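Local coordinates for Rev protein (Borrelia burgdorferi, PDB 5EQZ), which is of unknown function but belongs to the plasmid-encoded Borrelia REV family, is probably a lipoprotein, and folds into an elongated all-helical structure, at residues 16-19 against 20-24; 60-63 against 64-68; 67-70 against 71-74; 73-76 against 77-81; 81-84 against 85-89. All coordinates share one frame; numbering follows the deposited sequence.

Contact 1. Residues 16-19 against 20-24; sequences IDSL and MEDVL
L19 and V23 meet on one side of an alpha-helix, helix 10-24, and show how residues four apart share a face. The branch CG2 of V23 sits 3.3 Å from the carbonyl O of L19, the same oxygen that accepts the hydrogen bond from V23 N. The isopropyl group is turned so that CG1 is anti to the backbone N (chi1 164°), which leaves CG2 beside that N and therefore over the preceding turn. CD1 of L19 lies 4.5 Å from CG2 of V23, a loose apolar contact. The backbone is regular: M20 N, E21 N and D22 N bond in turn to I16 O, D17 O and S18 O. One step outward, L19 is covered by K41, I42 and L45 of helix 32-48, while I16 and M20 face helix 55-88. M20 bends at chi2 and chi3 and carries its thioether away from the preceding turn, toward N63 and S67. D17 holds a salt bridge to K60 through OD1. At D22, which also touches Y38 of helix 32-48, a water donates a hydrogen bond to OD2 at 2.7 Å; its approach to OG of S18, a residue with two conformers, is too short to be trusted.

Contact 2. Residues 60-63 against 64-68; sequences KLLN and LQNSF
Q65 folds back over L61, so that one carbonyl oxygen receives two donors. Q65 N reaches L61 O at 3.0 Å in a nearly straight bond, and NE2 reaches the same oxygen, also at 3.0 Å, in a weak hydrogen bond with an N-H...O angle of 143°. Setting CG of Q65 beside its backbone N (chi1 -52°) carries the chain back along the preceding turn, with CG 3.3 Å from L61 O and the amide nitrogen approaching CB of L61. The next pair along the surface, L62 and N66, is set at a slant: the methine CG of L62 stands 3.9 Å from ND2 of N66. That ND2 donates to a water, which in turn donates to OD1 of N63, bridging two polar side chains three residues apart. A second water spans N63 O and OG of S67, adding to a carbonyl that already accepts the N-H of S67 at 2.9 Å. On the inner side L61 and L64 touch lightly through their CD2 methyls, 4.4 Å apart. The stretch belongs to helix 55-88, within a predicted coiled coil, and its faces are shared out among the neighbours: L64 and Q65 lean on I42 of helix 32-48, while L61 packs on I16 and N63 on M20, both of helix 10-24.

Contact 3. Residues 67-70 against 71-74; sequences SFQD and KLAA
L72 N donates to F68 O at 2.8 Å, the shortest of four successive helical bonds here; K71 N, A73 N and A74 N reach S67 O, Q69 O and D70 O in the same way. The strongest polar calls on a side chain point off the segments: the ammonium of K71 is hydrogen-bonded to the backbone carbonyls of L24 and L26, where the chain leaves helix 10-24. To get there the lysine first places CG beside its backbone N (chi1 -68°), 3.4 Å from S67 O, and then bends again at chi2. Two such carbonyls would be expected to favour the charged form of the amine. Packing centres on L72. Its CD2 methyl approaches CE2 of F68 at 4.1 Å, and the same methyl also lies 4.1 Å from OE1 of Q69, whose side chain runs alongside the leucine in the same direction. The Q69 amide meets the phenyl group as well, NE2 lying at the ring edge and in its plane. F68, buried against V23, F35, Y38 and I42, packs in the core between helices 10-24, 32-48 and 55-88. These form an up-down-up three-helix bundle, in which 10-24 and 55-88 are parallel and 32-48 is antiparallel to both.

Contact 4. Residues 73-76 against 77-81; sequences AAKL and AALKA
Residues 73-76 and 77-81 form successive turns of one unbroken alpha-helix, with A77 N, A78 N, L79 N and K80 N each bonded to the carbonyl four residues back. The last of these is almost straight, K80 N reaching L76 O at 3.1 Å with an N-H...O angle of 173°. A73, A74, A77 and A78 offer only methyl groups, so the side-chain contact falls mainly to K75 and L79, an i to i+4 pair. Here the aliphatic part of the lysine slants across the leucine: CE of K75 lies 3.8 Å from CD1 of L79, and CG of K75 is 4.0 Å from that same methyl. CG of K75 lies anti to the backbone N (chi1 171°) and the chain bends at chi2 before running out straight, so its methylenes lean on L79 while NZ is carried beyond it. K80 sets CG beside its backbone N and runs extended back along the preceding turn, CG 3.3 Å from L76 O. The ammonium of K75 is gripped by three backbone carbonyls, those of N28, S30 and V108, which tie this middle part of helix 55-88 to two loops. L141 of helix 122-142 touches K75, V137 and I138 touch L79, and A78 meets N28 and V108.

Contact 5. Residues 81-84 against 85-89; sequences AAKN and TIENI
K83 and E87 lie one helical turn apart at the C-terminal end of helix 55-88, with opposite charges, yet they do not form a salt bridge: NZ of K83 and OE2 of E87 stay 4.3 Å apart. What touches is the lysine methylene, CE of K83 coming within 3.4 Å of that carboxylate oxygen as the two chains slant past each other. The lysine leaves with CG anti to the backbone N (chi1 170°) and runs extended until it turns at chi4, which suits its salt-bridge partner, OD1 of D135. E87 would still be expected to add to the negative potential around the ammonium. CG of E87 lies beside the backbone N and passes 3.3 Å from K83 O. On the exposed side N84 and N88 set their amides steeply to each other, the planes 73° apart; both ND2 and OD1 of N84 lie 3.7 Å from OD1 of N88, with no hydrogen bond between the amides. T85 turns its hydroxyl back to the preceding turn, OG1 lying 3.1 Å from A81 O, which already accepts T85 N at 3.0 Å. I86 places CG1 3.2 Å from A82 O, with its branches on the buried face. The i to i+4 bonding fades here: the N88 N to N84 O bond is less straight, at 141°, and by I89 the chain has left helical geometry. This end packs against two helices: I134, A130 and V131 of helix 122-142 meet K83, I86 and E87, while I86 touches E104 and I89 touches K100 and I101 of helix 95-107.

How the contacts relate
From the N terminus, contact 1 comes first, on helix 10-24; contacts 2 to 5 then follow in order along helix 55-88. All are local, so none closes a loop, and none nests in or crosses another. Contacts 2 and 3 share S67 and F68, contacts 3 and 4 A73 and A74, contacts 4 and 5 A81, so they overlap end to end along a single helix. Contact 1 is joined to contact 2 by the D17–K60 salt bridge and by M20 packing on N63, and reaches contact 3 through L24 O and K71 NZ, probably hydrogen-bonded. Its centre is about 32 Å from that of contact 5. The long helix thus spans two neighbourhoods, helices 10-24 and 32-48, then 95-107 and 122-142.

Contact 1. Residues 16-19 against 20-24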
# COMPACT_ATOMS: atom_id res chain seq x y z
N ILE A 16 0.89 2.25 -21.15
CA ILE A 16 1.77 1.60 -20.19
C ILE A 16 2.59 2.64 -19.44
O ILE A 16 2.70 2.58 -18.21
CB ILE A 16 2.68 0.57 -20.90
CG1 ILE A 16 1.83 -0.52 -21.55
CG2 ILE A 16 3.68 -0.04 -19.92
CD1 ILE A 16 2.63 -1.38 -22.49
N ASP A 17 3.15 3.62 -20.17
CA ASP A 17 4.00 4.64 -19.54
C ASP A 17 3.24 5.39 -18.45
O ASP A 17 3.76 5.62 -17.36
CB ASP A 17 4.48 5.66 -20.57
CG ASP A 17 5.51 5.10 -21.53
OD1 ASP A 17 6.06 4.00 -21.33
OD2 ASP A 17 5.78 5.83 -22.51
N SER A 18 2.02 5.83 -18.77
CA SER A 18 1.24 6.61 -17.82
C SER A 18 0.96 5.80 -16.56
O SER A 18 1.11 6.30 -15.44
CB SER A 18 -0.07 7.06 -18.47
OG SER A 18 -0.86 7.82 -17.57
N LEU A 19 0.55 4.55 -16.72
CA LEU A 19 0.32 3.70 -15.56
C LEU A 19 1.61 3.44 -14.79
O LEU A 19 1.60 3.41 -13.55
CB LEU A 19 -0.34 2.39 -16.01
CG LEU A 19 -0.88 1.45 -14.94
CD1 LEU A 19 -1.76 2.21 -13.94
CD2 LEU A 19 -1.69 0.33 -15.63
N MET A 20 2.73 3.29 -15.51
CA MET A 20 4.02 3.10 -14.85
C MET A 20 4.36 4.30 -13.96
O MET A 20 4.81 4.14 -12.82
CB MET A 20 5.13 2.88 -15.89
CG MET A 20 6.54 2.80 -15.24
SD MET A 20 6.79 1.33 -14.20
CE MET A 20 7.60 0.23 -15.29
N GLU A 21 4.15 5.52 -14.47
CA GLU A 21 4.48 6.71 -13.68
C GLU A 21 3.63 6.78 -12.41
O GLU A 21 4.13 7.15 -11.34
CB GLU A 21 4.31 7.99 -14.49
CG GLU A 21 5.22 8.12 -15.76
CD GLU A 21 6.70 8.10 -15.44
OE1 GLU A 21 7.10 8.19 -14.26
OE2 GLU A 21 7.52 7.97 -16.39
N ASP A 22 2.36 6.39 -12.52
CA ASP A 22 1.48 6.35 -11.34
C ASP A 22 1.95 5.28 -10.35
O ASP A 22 1.98 5.52 -9.14
CB ASP A 22 0.03 6.08 -11.75
CG ASP A 22 -0.64 7.29 -12.38
OD1 ASP A 22 -0.29 8.43 -12.05
OD2 ASP A 22 -1.57 7.08 -13.19
N VAL A 23 2.32 4.09 -10.85
CA VAL A 23 2.79 3.01 -9.99
C VAL A 23 4.08 3.41 -9.28
O VAL A 23 4.26 3.13 -8.08
CB VAL A 23 2.98 1.72 -10.82
CG1 VAL A 23 3.84 0.68 -10.07
CG2 VAL A 23 1.62 1.14 -11.18
N LEU A 24 4.98 4.11 -9.98
CA LEU A 24 6.23 4.52 -9.36
C LEU A 24 6.03 5.56 -8.26
O LEU A 24 6.93 5.73 -7.44
CB LEU A 24 7.19 5.07 -10.43
CG LEU A 24 7.73 4.04 -11.43
CD1 LEU A 24 8.60 4.75 -12.47
CD2 LEU A 24 8.50 2.93 -10.72
O HOH W 1 -2.16 6.71 -15.84

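Contact 2. Residues 60-63 against 64-68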
# COMPACT_ATOMS: atom_id res chain seq x y z
N LYS A 60 8.08 -3.43 -21.67
CA LYS A 60 7.47 -2.36 -20.88
C LYS A 60 6.41 -2.90 -19.94
O LYS A 60 6.31 -2.47 -18.78
CB LYS A 60 6.88 -1.29 -21.80
CG LYS A 60 7.94 -0.45 -22.48
CD LYS A 60 7.37 0.38 -23.63
CE LYS A 60 7.02 1.78 -23.20
NZ LYS A 60 8.23 2.56 -22.75
N LEU A 61 5.59 -3.84 -20.42
CA LEU A 61 4.58 -4.47 -19.57
C LEU A 61 5.22 -5.26 -18.44
O LEU A 61 4.73 -5.23 -17.30
CB LEU A 61 3.70 -5.39 -20.41
CG LEU A 61 2.49 -4.75 -21.07
CD1 LEU A 61 1.83 -5.77 -21.98
CD2 LEU A 61 1.52 -4.26 -20.00
N LEU A 62 6.30 -5.98 -18.73
CA LEU A 62 7.01 -6.71 -17.68
C LEU A 62 7.58 -5.75 -16.64
O LEU A 62 7.47 -5.99 -15.42
CB LEU A 62 8.11 -7.57 -18.29
CG LEU A 62 8.80 -8.53 -17.32
CD1 LEU A 62 7.78 -9.49 -16.72
CD2 LEU A 62 9.94 -9.29 -18.00
N ASN A 63 8.20 -4.66 -17.09
CA ASN A 63 8.69 -3.66 -16.14
C ASN A 63 7.56 -3.11 -15.28
O ASN A 63 7.73 -2.90 -14.08
CB ASN A 63 9.42 -2.55 -16.88
CG ASN A 63 10.71 -3.03 -17.52
OD1 ASN A 63 11.26 -4.06 -17.12
ND2 ASN A 63 11.21 -2.29 -18.50
N LEU A 64 6.39 -2.86 -15.89
CA LEU A 64 5.26 -2.34 -15.14
C LEU A 64 4.80 -3.31 -14.05
O LEU A 64 4.55 -2.90 -12.91
CB LEU A 64 4.11 -2.01 -16.10
CG LEU A 64 2.77 -1.67 -15.47
CD1 LEU A 64 2.87 -0.41 -14.62
CD2 LEU A 64 1.67 -1.57 -16.55
N GLN A 65 4.69 -4.60 -14.38
CA GLN A 65 4.33 -5.56 -13.34
C GLN A 65 5.41 -5.66 -12.27
O GLN A 65 5.10 -5.69 -11.07
CB GLN A 65 4.05 -6.94 -13.93
CG GLN A 65 3.04 -6.93 -15.08
CD GLN A 65 3.20 -8.15 -15.98
OE1 GLN A 65 3.04 -9.28 -15.53
NE2 GLN A 65 3.51 -7.93 -17.25
N ASN A 66 6.69 -5.70 -12.67
CA ASN A 66 7.76 -5.82 -11.68
C ASN A 66 7.74 -4.65 -10.71
O ASN A 66 7.88 -4.84 -9.48
CB ASN A 66 9.12 -5.90 -12.37
CG ASN A 66 9.33 -7.22 -13.09
OD1 ASN A 66 8.65 -8.21 -12.83
ND2 ASN A 66 10.31 -7.25 -13.99
N SER A 67 7.58 -3.43 -11.22
CA SER A 67 7.58 -2.25 -10.34
C SER A 67 6.39 -2.29 -9.40
O SER A 67 6.52 -1.94 -8.22
CB SER A 67 7.55 -0.97 -11.17
OG SER A 67 8.81 -0.75 -11.79
N PHE A 68 5.22 -2.71 -9.89
CA PHE A 68 4.07 -2.79 -9.00
C PHE A 68 4.30 -3.80 -7.89
O PHE A 68 4.02 -3.54 -6.72
CB PHE A 68 2.80 -3.15 -9.76
CG PHE A 68 1.61 -3.29 -8.86
CD1 PHE A 68 0.92 -2.16 -8.44
CD2 PHE A 68 1.21 -4.53 -8.39
CE1 PHE A 68 -0.16 -2.27 -7.57
CE2 PHE A 68 0.13 -4.64 -7.52
CZ PHE A 68 -0.56 -3.51 -7.12
O HOH W 2 10.52 -2.74 -13.08
O HOH W 3 11.67 -5.08 -14.44

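Contact 3. Residues 67-70 against 71-74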
# COMPACT_ATOMS: atom_id res chain seq x y z
N SER A 67 7.58 -3.43 -11.22
CA SER A 67 7.58 -2.25 -10.34
C SER A 67 6.39 -2.29 -9.40
O SER A 67 6.52 -1.94 -8.22
CB SER A 67 7.55 -0.97 -11.17
OG SER A 67 8.81 -0.75 -11.79
N PHE A 68 5.22 -2.71 -9.89
CA PHE A 68 4.07 -2.79 -9.00
C PHE A 68 4.30 -3.80 -7.89
O PHE A 68 4.02 -3.54 -6.72
CB PHE A 68 2.80 -3.15 -9.76
CG PHE A 68 1.61 -3.29 -8.86
CD1 PHE A 68 0.92 -2.16 -8.44
CD2 PHE A 68 1.21 -4.53 -8.39
CE1 PHE A 68 -0.16 -2.27 -7.57
CE2 PHE A 68 0.13 -4.64 -7.52
CZ PHE A 68 -0.56 -3.51 -7.12
N GLN A 69 4.79 -4.99 -8.24
CA GLN A 69 5.03 -5.99 -7.21
C GLN A 69 6.03 -5.50 -6.18
O GLN A 69 5.92 -5.82 -4.99
CB GLN A 69 5.49 -7.30 -7.85
CG GLN A 69 4.37 -8.06 -8.57
CD GLN A 69 3.20 -8.44 -7.64
OE1 GLN A 69 3.40 -8.85 -6.50
NE2 GLN A 69 1.98 -8.29 -8.15
N ASP A 70 7.00 -4.68 -6.59
CA ASP A 70 7.97 -4.17 -5.62
C ASP A 70 7.34 -3.11 -4.72
O ASP A 70 7.64 -3.05 -3.52
CB ASP A 70 9.19 -3.62 -6.33
CG ASP A 70 10.00 -4.71 -7.01
OD1 ASP A 70 9.89 -5.90 -6.64
OD2 ASP A 70 10.76 -4.36 -7.93
N LYS A 71 6.48 -2.26 -5.29
CA LYS A 71 5.73 -1.32 -4.46
C LYS A 71 4.79 -2.06 -3.51
O LYS A 71 4.64 -1.67 -2.35
CB LYS A 71 4.94 -0.34 -5.33
CG LYS A 71 5.82 0.62 -6.11
CD LYS A 71 6.61 1.55 -5.18
CE LYS A 71 7.66 2.36 -5.94
NZ LYS A 71 7.94 3.65 -5.27
N LEU A 72 4.16 -3.14 -3.98
CA LEU A 72 3.28 -3.90 -3.10
C LEU A 72 4.06 -4.58 -1.97
O LEU A 72 3.63 -4.56 -0.81
CB LEU A 72 2.49 -4.93 -3.91
CG LEU A 72 1.52 -5.77 -3.10
CD1 LEU A 72 0.51 -4.87 -2.40
CD2 LEU A 72 0.82 -6.76 -4.05
N ALA A 73 5.20 -5.19 -2.29
CA ALA A 73 6.03 -5.81 -1.24
C ALA A 73 6.43 -4.79 -0.18
O ALA A 73 6.41 -5.09 1.03
CB ALA A 73 7.26 -6.45 -1.86
N ALA A 74 6.80 -3.58 -0.59
CA ALA A 74 7.17 -2.56 0.39
C ALA A 74 5.98 -2.16 1.25
O ALA A 74 6.12 -2.01 2.48
CB ALA A 74 7.75 -1.34 -0.32

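Contact 4. Residues 73-76 against 77-81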
# COMPACT_ATOMS: atom_id res chain seq x y z
N ALA A 73 5.20 -5.19 -2.29
CA ALA A 73 6.03 -5.81 -1.24
C ALA A 73 6.43 -4.79 -0.18
O ALA A 73 6.41 -5.09 1.03
CB ALA A 73 7.26 -6.45 -1.86
N ALA A 74 6.80 -3.58 -0.59
CA ALA A 74 7.17 -2.56 0.39
C ALA A 74 5.98 -2.16 1.25
O ALA A 74 6.12 -2.01 2.48
CB ALA A 74 7.75 -1.34 -0.32
N LYS A 75 4.80 -1.99 0.64
CA LYS A 75 3.62 -1.59 1.40
C LYS A 75 3.25 -2.65 2.43
O LYS A 75 3.02 -2.34 3.60
CB LYS A 75 2.45 -1.33 0.46
CG LYS A 75 1.11 -1.12 1.15
CD LYS A 75 1.05 0.24 1.86
CE LYS A 75 -0.36 0.57 2.35
NZ LYS A 75 -0.44 2.00 2.79
N LEU A 76 3.19 -3.92 2.00
CA LEU A 76 2.82 -4.99 2.92
C LEU A 76 3.83 -5.15 4.04
O LEU A 76 3.46 -5.45 5.18
CB LEU A 76 2.66 -6.30 2.15
CG LEU A 76 1.40 -6.40 1.29
CD1 LEU A 76 1.54 -7.52 0.28
CD2 LEU A 76 0.19 -6.64 2.18
N ALA A 77 5.12 -4.99 3.75
CA ALA A 77 6.12 -5.10 4.82
C ALA A 77 5.98 -3.95 5.80
O ALA A 77 6.10 -4.14 7.03
CB ALA A 77 7.53 -5.15 4.23
N ALA A 78 5.73 -2.75 5.29
CA ALA A 78 5.55 -1.59 6.15
C ALA A 78 4.34 -1.77 7.05
O ALA A 78 4.38 -1.41 8.24
CB ALA A 78 5.42 -0.32 5.30
N LEU A 79 3.26 -2.33 6.51
CA LEU A 79 2.05 -2.55 7.32
C LEU A 79 2.33 -3.53 8.46
O LEU A 79 2.03 -3.25 9.63
CB LEU A 79 0.91 -3.06 6.44
CG LEU A 79 0.23 -2.01 5.57
CD1 LEU A 79 -0.54 -2.66 4.41
CD2 LEU A 79 -0.71 -1.18 6.45
N LYS A 80 2.91 -4.69 8.14
CA LYS A 80 3.21 -5.68 9.17
C LYS A 80 4.21 -5.15 10.19
O LYS A 80 4.13 -5.47 11.39
CB LYS A 80 3.72 -6.97 8.51
CG LYS A 80 2.70 -7.62 7.60
CD LYS A 80 3.31 -8.76 6.76
CE LYS A 80 2.33 -9.28 5.72
NZ LYS A 80 2.95 -10.25 4.73
N ALA A 81 5.15 -4.30 9.74
CA ALA A 81 6.11 -3.69 10.67
C ALA A 81 5.41 -2.74 11.64
O ALA A 81 5.62 -2.79 12.86
CB ALA A 81 7.19 -2.96 9.87

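Contact 5. Residues 81-84 against 85-89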
# COMPACT_ATOMS: atom_id res chain seq x y z
N ALA A 81 5.15 -4.30 9.74
CA ALA A 81 6.11 -3.69 10.67
C ALA A 81 5.41 -2.74 11.64
O ALA A 81 5.62 -2.79 12.86
CB ALA A 81 7.19 -2.96 9.87
N ALA A 82 4.55 -1.87 11.11
CA ALA A 82 3.79 -0.97 11.98
C ALA A 82 2.91 -1.76 12.95
O ALA A 82 2.79 -1.41 14.13
CB ALA A 82 2.94 -0.01 11.13
N LYS A 83 2.29 -2.84 12.46
CA LYS A 83 1.44 -3.67 13.31
C LYS A 83 2.24 -4.27 14.45
O LYS A 83 1.83 -4.21 15.62
CB LYS A 83 0.80 -4.78 12.47
CG LYS A 83 0.07 -5.84 13.31
CD LYS A 83 -0.31 -7.05 12.46
CE LYS A 83 -0.96 -8.13 13.30
NZ LYS A 83 -2.17 -8.69 12.64
N ASN A 84 3.39 -4.85 14.13
CA ASN A 84 4.23 -5.47 15.14
C ASN A 84 4.65 -4.45 16.20
O ASN A 84 4.51 -4.69 17.40
CB ASN A 84 5.44 -6.12 14.47
CG ASN A 84 6.32 -6.82 15.46
OD1 ASN A 84 5.98 -7.89 15.96
ND2 ASN A 84 7.48 -6.23 15.75
N THR A 85 5.18 -3.31 15.75
CA THR A 85 5.59 -2.25 16.66
C THR A 85 4.45 -1.83 17.58
O THR A 85 4.63 -1.73 18.80
CB THR A 85 6.10 -1.05 15.87
OG1 THR A 85 7.25 -1.44 15.12
CG2 THR A 85 6.47 0.09 16.82
N ILE A 86 3.28 -1.54 17.01
CA ILE A 86 2.15 -1.09 17.83
C ILE A 86 1.79 -2.14 18.86
O ILE A 86 1.56 -1.83 20.04
CB ILE A 86 0.95 -0.73 16.94
CG1 ILE A 86 1.23 0.53 16.12
CG2 ILE A 86 -0.32 -0.59 17.77
CD1 ILE A 86 0.18 0.81 15.05
N GLU A 87 1.73 -3.41 18.45
CA GLU A 87 1.39 -4.47 19.38
C GLU A 87 2.39 -4.56 20.53
O GLU A 87 2.00 -4.86 21.67
CB GLU A 87 1.33 -5.82 18.66
CG GLU A 87 0.11 -5.99 17.79
CD GLU A 87 0.12 -7.31 17.06
OE1 GLU A 87 1.23 -7.88 16.88
OE2 GLU A 87 -0.97 -7.78 16.67
N ASN A 88 3.67 -4.31 20.26
CA ASN A 88 4.71 -4.51 21.26
C ASN A 88 4.95 -3.30 22.16
O ASN A 88 5.78 -3.39 23.07
CB ASN A 88 6.02 -4.89 20.59
CG ASN A 88 5.98 -6.29 20.01
OD1 ASN A 88 6.94 -6.74 19.39
ND2 ASN A 88 4.87 -6.99 20.21
N ILE A 89 4.26 -2.18 21.94
CA ILE A 89 4.36 -1.07 22.88
C ILE A 89 3.81 -1.51 24.23
O ILE A 89 2.74 -2.13 24.31
CB ILE A 89 3.63 0.17 22.34
CG1 ILE A 89 4.33 0.70 21.09
CG2 ILE A 89 3.53 1.24 23.42
CD1 ILE A 89 3.56 1.78 20.37